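Local structure of beta 1-3 glucanase (Clostridium beijerinckii NCIMB 8052, 5H4E) at residues 2-7 against 366-371; 10-15 against 84-89; 26-31 against 77-82. The protein probably hydrolyses beta-1,3-glucans, as a glycoside hydrolase family 64 (GH64) beta-1,3-glucanase domain from a clostridial bacterium. All blocks are in the same frame, centred on the assembly; numbering follows the deposited sequence.

Contact 1 (2-7 against 366-371); sequences PPLKSG and PKYAII
Pro2 lies on the ring of Tyr368 in a CH-pi contact. Its CD sits over the centre of the Tyr368 ring, 3.7 Å from the centroid and only 14° off the normal, while the neighbouring Pro2 CG lies over the same face nearer the rim, 3.5 Å from Tyr368 CD2. The two side chains cross at about a right angle, and the proline offers CG and CD, the part of its ring farthest from the carbonyl, to the aromatic face. In Tyr368 chi1 is 67°, which sets CG between the backbone N and the carbonyl carbon. The ring beyond turns one face to Pro2.

The remaining contacts are apolar and touch at few atoms. Pro2 CG also meets the delta methyl of Ile370, at 4.1 Å from CD1. Leu4 uses its two methyls separately: CD1 packs 3.6 Å from Lys367 CE, on the aliphatic part of the extended lysine chain and crossing it at about a right angle, whereas CD2 stands 4.0 Å from Tyr368 CB.

Lys367 and Tyr368 together face Val167 on the adjacent strand 162-168 and form a classic beta bulge. Both residues of the bulge are thus touched by the N-terminal tail as it passes over the five-stranded mixed sheet at the protein surface, before the chain enters strand 9-16.

Two polar groups of the tail bond elsewhere. Pro3 O accepts a hydrogen bond from Thr10 OG1, in the strand beside 366-374. Lys5 NZ bonds to Asn46 O, and the lysine's charge makes cation-pi contacts with Phe8 and Tyr88.

Contact 2 (10-15 against 84-89); sequences TLQVKN and QSYAYI
Thr10, Leu11 and Gln12 pair with Tyr88, Ala87 and Tyr86 as neighbouring antiparallel strands, at the edge of a five-stranded mixed sheet in which 86-92 is an outermost strand. Leu11 and Ala87 are the hydrogen-bonded pair, with Leu11 N to Ala87 O at 2.7 Å and Ala87 N to Leu11 O at 2.8 Å. Val13 N extends the ladder to Ser85 O (2.8 Å), just before strand 86-92 begins.

On the face carrying Thr10, Gln12, Tyr86 and Tyr88, the Gln12 side chain bends at chi2 (74°), which turns CD toward Ser85. Its NE2 donates twice, both times in the amide plane: to Ser85 OG at 2.8 Å (159°) and, almost perfectly straight, to Val13 O at 3.0 Å. These two bonds fix the amide's rotation and leave OE1 beside Tyr86 CB, 3.6 Å away. The Tyr86 ring is covered on one face by Gln84 CG, over its centre, and meets Tyr88 CE2 at its edge. Thr10 and Tyr88 point the same way, side by side; Thr10 OG1 lies 3.4 Å from Tyr88 CD1, but its hydrogen bond is to Pro3 O.

The opposite face is apolar. Leu11 CD1 touches Ile89 CG2 at 3.9 Å, crossing at about a right angle, and Ala87 rests on Trp28 and Ile30 while Leu11 meets Met97. The sheet thus has a mixed aromatic and polar face, covered in part by the 2-4 tail, and an apolar face packed on strands 26-33 and 95-101 of a second, curled sheet, consistent with the barrel-like beta domain of GH64 enzymes.

Contact 3 (26-31 against 77-82); sequences IYWAIV and YFCKAS
Ala29 CB sits squarely over the Phe78 ring, 3.5 Å from its centroid and 4° off the normal, at nearly equal distance from all six carbons. Tyr27 CB, two residues earlier on the strand, adds to this cluster, 3.8 Å from Phe78 CD1. On the sheet face with Trp28 and Cys79, Cys79 CB lies over the indole, 4.2 Å from the centroid of the five-membered ring; chi1 of 177° sets Cys79 SG anti to the backbone N, making an oblique sulfur-aromatic contact. Trp28 NE1 is hydrogen-bonded to Gln84 O.

Outward, Tyr27 and the extended chain of Lys80 run side by side, pointing the same way. Lys80 CG is 3.5 Å from Tyr27 CE1, and the ammonium group beyond makes a long, weak ion pair with Asp24.

Antiparallel backbone bonds join Trp28 with Cys79 in both directions, and Ala81 N donates to Ile26 O. Trp28 O, 2.8 Å from Cys79 N, has a second neighbour in a water at 3.0 Å, which lies over the same indole face as Cys79 CB and stands 2.7 Å from Tyr77 O. This water spans the two carbonyls. Backbone bonds thus fix the register, while Cys79 against Trp28 makes one face apolar and Tyr27 alongside Lys80 leaves a charged rim on the other.

In the fold
Contact 1 is the surface contact, made by apolar and CH-pi contacts without strand pairing, whereas contacts 2 and 3 are largely buried and built on antiparallel backbone bonds. Contacts 1 and 2 share one sheet, in which strands 366-374 and 9-16 are neighbours: Ile371 N reaches Gln12 O at 2.7 Å, and the tail of contact 1 also borders the outward side chains of contact 2. Contact 3 belongs to a second, curled sheet, its centre about 9 Å from that of contact 2. Ala87 packs on Ile30 and Trp28 NE1 bonds Gln84 O, so apolar and polar contacts both join these two. Contacts 1 and 3 do not touch.

Contact 1 (2-7 against 366-371)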
loop_
_atom_site.group_PDB
_atom_site.type_symbol
_atom_site.label_atom_id
_atom_site.label_comp_id
_atom_site.label_asym_id
_atom_site.label_seq_id
_atom_site.Cartn_x
_atom_site.Cartn_y
_atom_site.Cartn_z
ATOM N N PRO A 2 -21.698 14.180 -0.552
ATOM C CA PRO A 2 -20.857 15.163 0.135
ATOM C C PRO A 2 -20.824 16.502 -0.600
ATOM O O PRO A 2 -21.171 16.560 -1.787
ATOM C CB PRO A 2 -19.468 14.498 0.148
ATOM C CG PRO A 2 -19.551 13.363 -0.784
ATOM C CD PRO A 2 -20.972 12.936 -0.847
ATOM N N PRO A 3 -20.410 17.570 0.096
ATOM C CA PRO A 3 -20.295 18.888 -0.525
ATOM C C PRO A 3 -19.267 18.876 -1.643
ATOM O O PRO A 3 -18.178 18.322 -1.476
ATOM C CB PRO A 3 -19.851 19.785 0.633
ATOM C CG PRO A 3 -19.226 18.858 1.612
ATOM C CD PRO A 3 -19.994 17.589 1.509
ATOM N N LEU A 4 -19.611 19.482 -2.773
ATOM C CA LEU A 4 -18.727 19.476 -3.924
ATOM C C LEU A 4 -18.289 20.887 -4.289
ATOM O O LEU A 4 -18.987 21.863 -4.016
ATOM C CB LEU A 4 -19.412 18.813 -5.111
ATOM C CG LEU A 4 -20.000 17.446 -4.737
ATOM C CD1 LEU A 4 -20.942 16.947 -5.803
ATOM C CD2 LEU A 4 -18.877 16.434 -4.478
ATOM N N LYS A 5 -17.118 20.980 -4.898
ATOM C CA LYS A 5 -16.623 22.247 -5.412
ATOM C C LYS A 5 -16.249 22.028 -6.852
ATOM O O LYS A 5 -15.590 21.051 -7.165
ATOM C CB LYS A 5 -15.417 22.750 -4.620
ATOM C CG LYS A 5 -15.778 23.709 -3.521
ATOM C CD LYS A 5 -14.632 23.908 -2.537
ATOM C CE LYS A 5 -13.378 24.398 -3.225
ATOM N NZ LYS A 5 -12.439 24.983 -2.221
ATOM N N SER A 6 -16.676 22.928 -7.729
ATOM C CA SER A 6 -16.292 22.820 -9.123
ATOM C C SER A 6 -14.767 22.797 -9.222
ATOM O O SER A 6 -14.086 23.662 -8.662
ATOM C CB SER A 6 -16.880 23.969 -9.946
ATOM O OG SER A 6 -16.740 23.705 -11.332
ATOM N N GLY A 7 -14.233 21.781 -9.894
ATOM C CA GLY A 7 -12.800 21.693 -10.113
ATOM C C GLY A 7 -12.061 20.865 -9.080
ATOM O O GLY A 7 -10.838 20.758 -9.128
ATOM N N PRO A 366 -13.695 11.629 -11.828
ATOM C CA PRO A 366 -14.118 11.434 -10.440
ATOM C C PRO A 366 -14.997 12.572 -9.930
ATOM O O PRO A 366 -14.755 13.732 -10.274
ATOM C CB PRO A 366 -12.785 11.392 -9.681
ATOM C CG PRO A 366 -11.877 12.232 -10.506
ATOM C CD PRO A 366 -12.265 11.963 -11.927
ATOM N N LYS A 367 -16.002 12.228 -9.124
ATOM C CA LYS A 367 -16.876 13.201 -8.468
ATOM C C LYS A 367 -16.552 13.281 -6.983
ATOM O O LYS A 367 -16.201 14.345 -6.463
ATOM C CB LYS A 367 -18.339 12.811 -8.664
ATOM C CG LYS A 367 -19.350 13.855 -8.233
ATOM C CD LYS A 367 -20.752 13.318 -8.477
ATOM C CE LYS A 367 -21.820 14.350 -8.185
ATOM N NZ LYS A 367 -23.112 13.953 -8.829
ATOM N N TYR A 368 -16.661 12.148 -6.297
ATOM C CA TYR A 368 -16.285 12.104 -4.889
ATOM C C TYR A 368 -15.983 10.677 -4.453
ATOM O O TYR A 368 -16.330 9.718 -5.153
ATOM C CB TYR A 368 -17.391 12.710 -4.002
ATOM C CG TYR A 368 -18.683 11.912 -3.977
ATOM C CD1 TYR A 368 -19.734 12.226 -4.839
ATOM C CD2 TYR A 368 -18.863 10.863 -3.079
ATOM C CE1 TYR A 368 -20.912 11.510 -4.820
ATOM C CE2 TYR A 368 -20.047 10.130 -3.062
ATOM C CZ TYR A 368 -21.064 10.467 -3.934
ATOM O OH TYR A 368 -22.241 9.753 -3.921
ATOM N N ALA A 369 -15.348 10.548 -3.285
ATOM C CA ALA A 369 -15.178 9.244 -2.645
ATOM C C ALA A 369 -15.616 9.304 -1.193
ATOM O O ALA A 369 -15.492 10.340 -0.537
ATOM C CB ALA A 369 -13.714 8.754 -2.745
ATOM N N ILE A 370 -16.170 8.198 -0.706
ATOM C CA ILE A 370 -16.465 8.053 0.715
ATOM C C ILE A 370 -15.418 7.151 1.359
ATOM O O ILE A 370 -15.198 6.030 0.894
ATOM C CB ILE A 370 -17.852 7.422 0.986
ATOM C CG1 ILE A 370 -18.988 8.189 0.290
ATOM C CG2 ILE A 370 -18.072 7.278 2.491
ATOM C CD1 ILE A 370 -19.160 9.591 0.758
ATOM N N ILE A 371 -14.777 7.621 2.423
ATOM C CA ILE A 371 -13.832 6.765 3.124
ATOM C C ILE A 371 -14.476 6.301 4.419
ATOM O O ILE A 371 -14.653 7.061 5.373
ATOM C CB ILE A 371 -12.505 7.473 3.354
ATOM C CG1 ILE A 371 -11.995 7.980 1.994
ATOM C CG2 ILE A 371 -11.483 6.514 3.972
ATOM C CD1 ILE A 371 -10.808 8.892 2.077
#

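Contact 2 (10-15 against 84-89)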
loop_
_atom_site.group_PDB
_atom_site.type_symbol
_atom_site.label_atom_id
_atom_site.label_comp_id
_atom_site.label_asym_id
_atom_site.label_seq_id
_atom_site.Cartn_x
_atom_site.Cartn_y
_atom_site.Cartn_z
ATOM N N THR A 10 -14.166 15.601 -3.813
ATOM C CA THR A 10 -14.352 15.575 -2.371
ATOM C C THR A 10 -14.105 14.167 -1.839
ATOM O O THR A 10 -14.577 13.182 -2.412
ATOM C CB THR A 10 -15.765 16.049 -1.981
ATOM O OG1 THR A 10 -15.962 17.380 -2.470
ATOM C CG2 THR A 10 -15.956 16.025 -0.463
ATOM N N LEU A 11 -13.348 14.090 -0.748
ATOM C CA LEU A 11 -13.148 12.856 -0.009
ATOM C C LEU A 11 -13.882 12.949 1.335
ATOM O O LEU A 11 -13.493 13.715 2.209
ATOM C CB LEU A 11 -11.656 12.607 0.191
ATOM C CG LEU A 11 -10.813 12.701 -1.085
ATOM C CD1 LEU A 11 -9.352 12.574 -0.744
ATOM C CD2 LEU A 11 -11.219 11.631 -2.110
ATOM N N GLN A 12 -14.960 12.187 1.486
ATOM C CA GLN A 12 -15.798 12.275 2.675
ATOM C C GLN A 12 -15.440 11.178 3.668
ATOM O O GLN A 12 -15.509 10.003 3.326
ATOM C CB GLN A 12 -17.278 12.168 2.290
ATOM C CG GLN A 12 -18.238 12.084 3.475
ATOM C CD GLN A 12 -18.387 13.428 4.171
ATOM O OE1 GLN A 12 -18.803 14.416 3.557
ATOM N NE2 GLN A 12 -18.013 13.482 5.440
ATOM N N VAL A 13 -15.052 11.548 4.891
ATOM C CA VAL A 13 -14.830 10.527 5.919
ATOM C C VAL A 13 -16.178 10.129 6.511
ATOM O O VAL A 13 -16.991 10.992 6.862
ATOM C CB VAL A 13 -13.880 11.008 7.055
ATOM C CG1 VAL A 13 -13.656 9.885 8.076
ATOM C CG2 VAL A 13 -12.534 11.460 6.483
ATOM N N LYS A 14 -16.427 8.824 6.589
ATOM C CA LYS A 14 -17.626 8.311 7.246
ATOM C C LYS A 14 -17.264 7.446 8.455
ATOM O O LYS A 14 -16.534 6.460 8.339
ATOM C CB LYS A 14 -18.484 7.513 6.259
ATOM C CG LYS A 14 -19.774 6.987 6.847
ATOM C CD LYS A 14 -20.821 8.076 6.992
ATOM C CE LYS A 14 -22.093 7.505 7.608
ATOM N NZ LYS A 14 -22.405 6.160 7.023
ATOM N N ASN A 15 -17.805 7.815 9.612
ATOM C CA ASN A 15 -17.530 7.121 10.871
ATOM C C ASN A 15 -18.389 5.871 11.031
ATOM O O ASN A 15 -19.591 5.965 11.318
ATOM C CB ASN A 15 -17.765 8.100 12.032
ATOM C CG ASN A 15 -17.395 7.534 13.399
ATOM O OD1 ASN A 15 -17.143 6.345 13.559
ATOM N ND2 ASN A 15 -17.374 8.404 14.395
ATOM N N GLN A 84 -14.171 19.350 10.371
ATOM C CA GLN A 84 -14.560 19.181 8.978
ATOM C C GLN A 84 -14.398 17.705 8.610
ATOM O O GLN A 84 -13.307 17.153 8.741
ATOM C CB GLN A 84 -13.720 20.062 8.056
ATOM C CG GLN A 84 -14.167 20.025 6.586
ATOM C CD GLN A 84 -13.511 21.101 5.742
ATOM O OE1 GLN A 84 -13.622 22.292 6.036
ATOM N NE2 GLN A 84 -12.812 20.684 4.689
ATOM N N SER A 85 -15.485 17.076 8.176
ATOM C CA SER A 85 -15.514 15.624 8.010
ATOM C C SER A 85 -15.090 15.189 6.613
ATOM O O SER A 85 -15.035 13.996 6.309
ATOM C CB SER A 85 -16.915 15.087 8.301
ATOM O OG SER A 85 -17.845 15.579 7.336
ATOM N N TYR A 86 -14.801 16.164 5.765
ATOM C CA TYR A 86 -14.479 15.905 4.369
ATOM C C TYR A 86 -13.270 16.737 3.954
ATOM O O TYR A 86 -12.974 17.769 4.560
ATOM C CB TYR A 86 -15.675 16.231 3.471
ATOM C CG TYR A 86 -16.152 17.656 3.673
ATOM C CD1 TYR A 86 -17.091 17.957 4.655
ATOM C CD2 TYR A 86 -15.621 18.708 2.925
ATOM C CE1 TYR A 86 -17.510 19.271 4.874
ATOM C CE2 TYR A 86 -16.033 20.032 3.138
ATOM C CZ TYR A 86 -16.979 20.299 4.111
ATOM O OH TYR A 86 -17.399 21.591 4.327
ATOM N N ALA A 87 -12.595 16.283 2.907
ATOM C CA ALA A 87 -11.498 17.011 2.291
ATOM C C ALA A 87 -11.797 17.305 0.819
ATOM O O ALA A 87 -12.471 16.516 0.146
ATOM C CB ALA A 87 -10.214 16.214 2.416
ATOM N N TYR A 88 -11.321 18.445 0.331
ATOM C CA TYR A 88 -11.290 18.707 -1.112
ATOM C C TYR A 88 -9.895 18.438 -1.631
ATOM O O TYR A 88 -8.933 18.856 -1.001
ATOM C CB TYR A 88 -11.659 20.157 -1.440
ATOM C CG TYR A 88 -13.017 20.609 -0.973
ATOM C CD1 TYR A 88 -14.171 20.163 -1.610
ATOM C CD2 TYR A 88 -13.146 21.515 0.075
ATOM C CE1 TYR A 88 -15.416 20.592 -1.210
ATOM C CE2 TYR A 88 -14.394 21.951 0.490
ATOM C CZ TYR A 88 -15.521 21.487 -0.163
ATOM O OH TYR A 88 -16.766 21.896 0.230
ATOM N N ILE A 89 -9.762 17.745 -2.763
ATOM C CA ILE A 89 -8.452 17.689 -3.421
ATOM C C ILE A 89 -8.528 18.218 -4.842
ATOM O O ILE A 89 -9.546 18.037 -5.532
ATOM C CB ILE A 89 -7.836 16.245 -3.465
ATOM C CG1 ILE A 89 -8.791 15.259 -4.123
ATOM C CG2 ILE A 89 -7.469 15.767 -2.072
ATOM C CD1 ILE A 89 -8.094 14.001 -4.616
#

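Contact 3 (26-31 against 77-82)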
loop_
_atom_site.group_PDB
_atom_site.type_symbol
_atom_site.label_atom_id
_atom_site.label_comp_id
_atom_site.label_asym_id
_atom_site.label_seq_id
_atom_site.Cartn_x
_atom_site.Cartn_y
_atom_site.Cartn_z
ATOM N N ILE A 26 -11.603 11.415 15.546
ATOM C CA ILE A 26 -11.049 10.962 14.274
ATOM C C ILE A 26 -10.299 12.117 13.627
ATOM O O ILE A 26 -10.838 13.212 13.509
ATOM C CB ILE A 26 -12.157 10.448 13.345
ATOM C CG1 ILE A 26 -12.857 9.244 13.984
ATOM C CG2 ILE A 26 -11.586 10.073 11.970
ATOM C CD1 ILE A 26 -14.094 8.779 13.208
ATOM N N TYR A 27 -9.057 11.876 13.223
ATOM C CA TYR A 27 -8.225 12.927 12.646
ATOM C C TYR A 27 -7.793 12.587 11.231
ATOM O O TYR A 27 -7.360 11.474 10.983
ATOM C CB TYR A 27 -6.981 13.148 13.493
ATOM C CG TYR A 27 -7.263 13.550 14.920
ATOM C CD1 TYR A 27 -7.071 14.868 15.334
ATOM C CD2 TYR A 27 -7.702 12.619 15.862
ATOM C CE1 TYR A 27 -7.318 15.255 16.640
ATOM C CE2 TYR A 27 -7.954 13.004 17.190
ATOM C CZ TYR A 27 -7.752 14.325 17.562
ATOM O OH TYR A 27 -7.985 14.738 18.860
ATOM N N TRP A 28 -7.882 13.542 10.308
ATOM C CA TRP A 28 -7.347 13.301 8.972
ATOM C C TRP A 28 -6.356 14.373 8.520
ATOM O O TRP A 28 -6.436 15.536 8.938
ATOM C CB TRP A 28 -8.479 13.187 7.954
ATOM C CG TRP A 28 -9.243 14.454 7.761
ATOM C CD1 TRP A 28 -10.375 14.840 8.426
ATOM C CD2 TRP A 28 -8.949 15.497 6.837
ATOM N NE1 TRP A 28 -10.800 16.057 7.967
ATOM C CE2 TRP A 28 -9.936 16.487 6.996
ATOM C CE3 TRP A 28 -7.943 15.696 5.886
ATOM C CZ2 TRP A 28 -9.945 17.654 6.249
ATOM C CZ3 TRP A 28 -7.959 16.858 5.144
ATOM C CH2 TRP A 28 -8.955 17.819 5.328
ATOM N N ALA A 29 -5.422 13.954 7.673
ATOM C CA ALA A 29 -4.484 14.841 6.996
ATOM C C ALA A 29 -4.192 14.257 5.622
ATOM O O ALA A 29 -4.112 13.038 5.476
ATOM C CB ALA A 29 -3.188 14.994 7.806
ATOM N N ILE A 30 -4.054 15.105 4.607
ATOM C CA ILE A 30 -3.622 14.627 3.287
ATOM C C ILE A 30 -2.267 15.225 2.941
ATOM O O ILE A 30 -2.109 16.446 2.932
ATOM C CB ILE A 30 -4.617 14.994 2.175
ATOM C CG1 ILE A 30 -5.994 14.389 2.475
ATOM C CG2 ILE A 30 -4.112 14.505 0.824
ATOM C CD1 ILE A 30 -7.074 14.857 1.500
ATOM N N VAL A 31 -1.307 14.362 2.640
ATOM C CA VAL A 31 0.018 14.795 2.241
ATOM C C VAL A 31 0.346 14.202 0.884
ATOM O O VAL A 31 -0.084 13.095 0.560
ATOM C CB VAL A 31 1.073 14.394 3.288
ATOM C CG1 VAL A 31 0.793 15.109 4.595
ATOM C CG2 VAL A 31 1.062 12.885 3.507
ATOM N N TYR A 77 -0.701 18.754 10.571
ATOM C CA TYR A 77 -1.501 18.956 9.383
ATOM C C TYR A 77 -2.883 18.336 9.535
ATOM O O TYR A 77 -3.658 18.308 8.578
ATOM C CB TYR A 77 -0.799 18.356 8.168
ATOM C CG TYR A 77 0.561 18.941 7.829
ATOM C CD1 TYR A 77 0.873 20.274 8.090
ATOM C CD2 TYR A 77 1.524 18.154 7.218
ATOM C CE1 TYR A 77 2.127 20.797 7.756
ATOM C CE2 TYR A 77 2.747 18.656 6.871
ATOM C CZ TYR A 77 3.055 19.974 7.142
ATOM O OH TYR A 77 4.300 20.438 6.777
ATOM N N PHE A 78 -3.187 17.848 10.738
ATOM C CA PHE A 78 -4.402 17.074 10.979
ATOM C C PHE A 78 -5.604 17.920 11.345
ATOM O O PHE A 78 -5.467 19.025 11.880
ATOM C CB PHE A 78 -4.142 16.031 12.074
ATOM C CG PHE A 78 -3.383 14.845 11.574
ATOM C CD1 PHE A 78 -4.058 13.706 11.150
ATOM C CD2 PHE A 78 -2.007 14.891 11.448
ATOM C CE1 PHE A 78 -3.357 12.613 10.650
ATOM C CE2 PHE A 78 -1.309 13.803 10.955
ATOM C CZ PHE A 78 -1.990 12.666 10.552
ATOM N N CYS A 79 -6.780 17.376 11.044
ATOM C CA CYS A 79 -8.064 18.022 11.305
ATOM C C CYS A 79 -9.045 17.013 11.902
ATOM O O CYS A 79 -9.131 15.886 11.421
ATOM C CB CYS A 79 -8.624 18.623 10.007
ATOM S SG CYS A 79 -10.271 19.388 10.137
ATOM N N LYS A 80 -9.769 17.396 12.952
ATOM C CA LYS A 80 -10.797 16.517 13.521
ATOM C C LYS A 80 -11.975 16.400 12.561
ATOM O O LYS A 80 -12.366 17.392 11.949
ATOM C CB LYS A 80 -11.300 17.043 14.871
ATOM C CG LYS A 80 -10.313 16.931 16.029
ATOM C CD LYS A 80 -10.890 17.524 17.322
ATOM C CE LYS A 80 -9.911 17.310 18.475
ATOM N NZ LYS A 80 -10.493 17.515 19.842
ATOM N N ALA A 81 -12.558 15.208 12.447
ATOM C CA ALA A 81 -13.749 15.037 11.617
ATOM C C ALA A 81 -14.879 15.962 12.092
ATOM O O ALA A 81 -15.721 16.398 11.299
ATOM C CB ALA A 81 -14.211 13.593 11.620
ATOM N N SER A 82 -14.880 16.283 13.382
ATOM C CA SER A 82 -15.916 17.143 13.939
ATOM C C SER A 82 -15.763 18.595 13.479
ATOM O O SER A 82 -16.757 19.306 13.361
ATOM C CB SER A 82 -15.914 17.049 15.467
ATOM O OG SER A 82 -14.677 17.469 16.003
HETATM O O HOH W 1 -6.178 18.262 7.682
#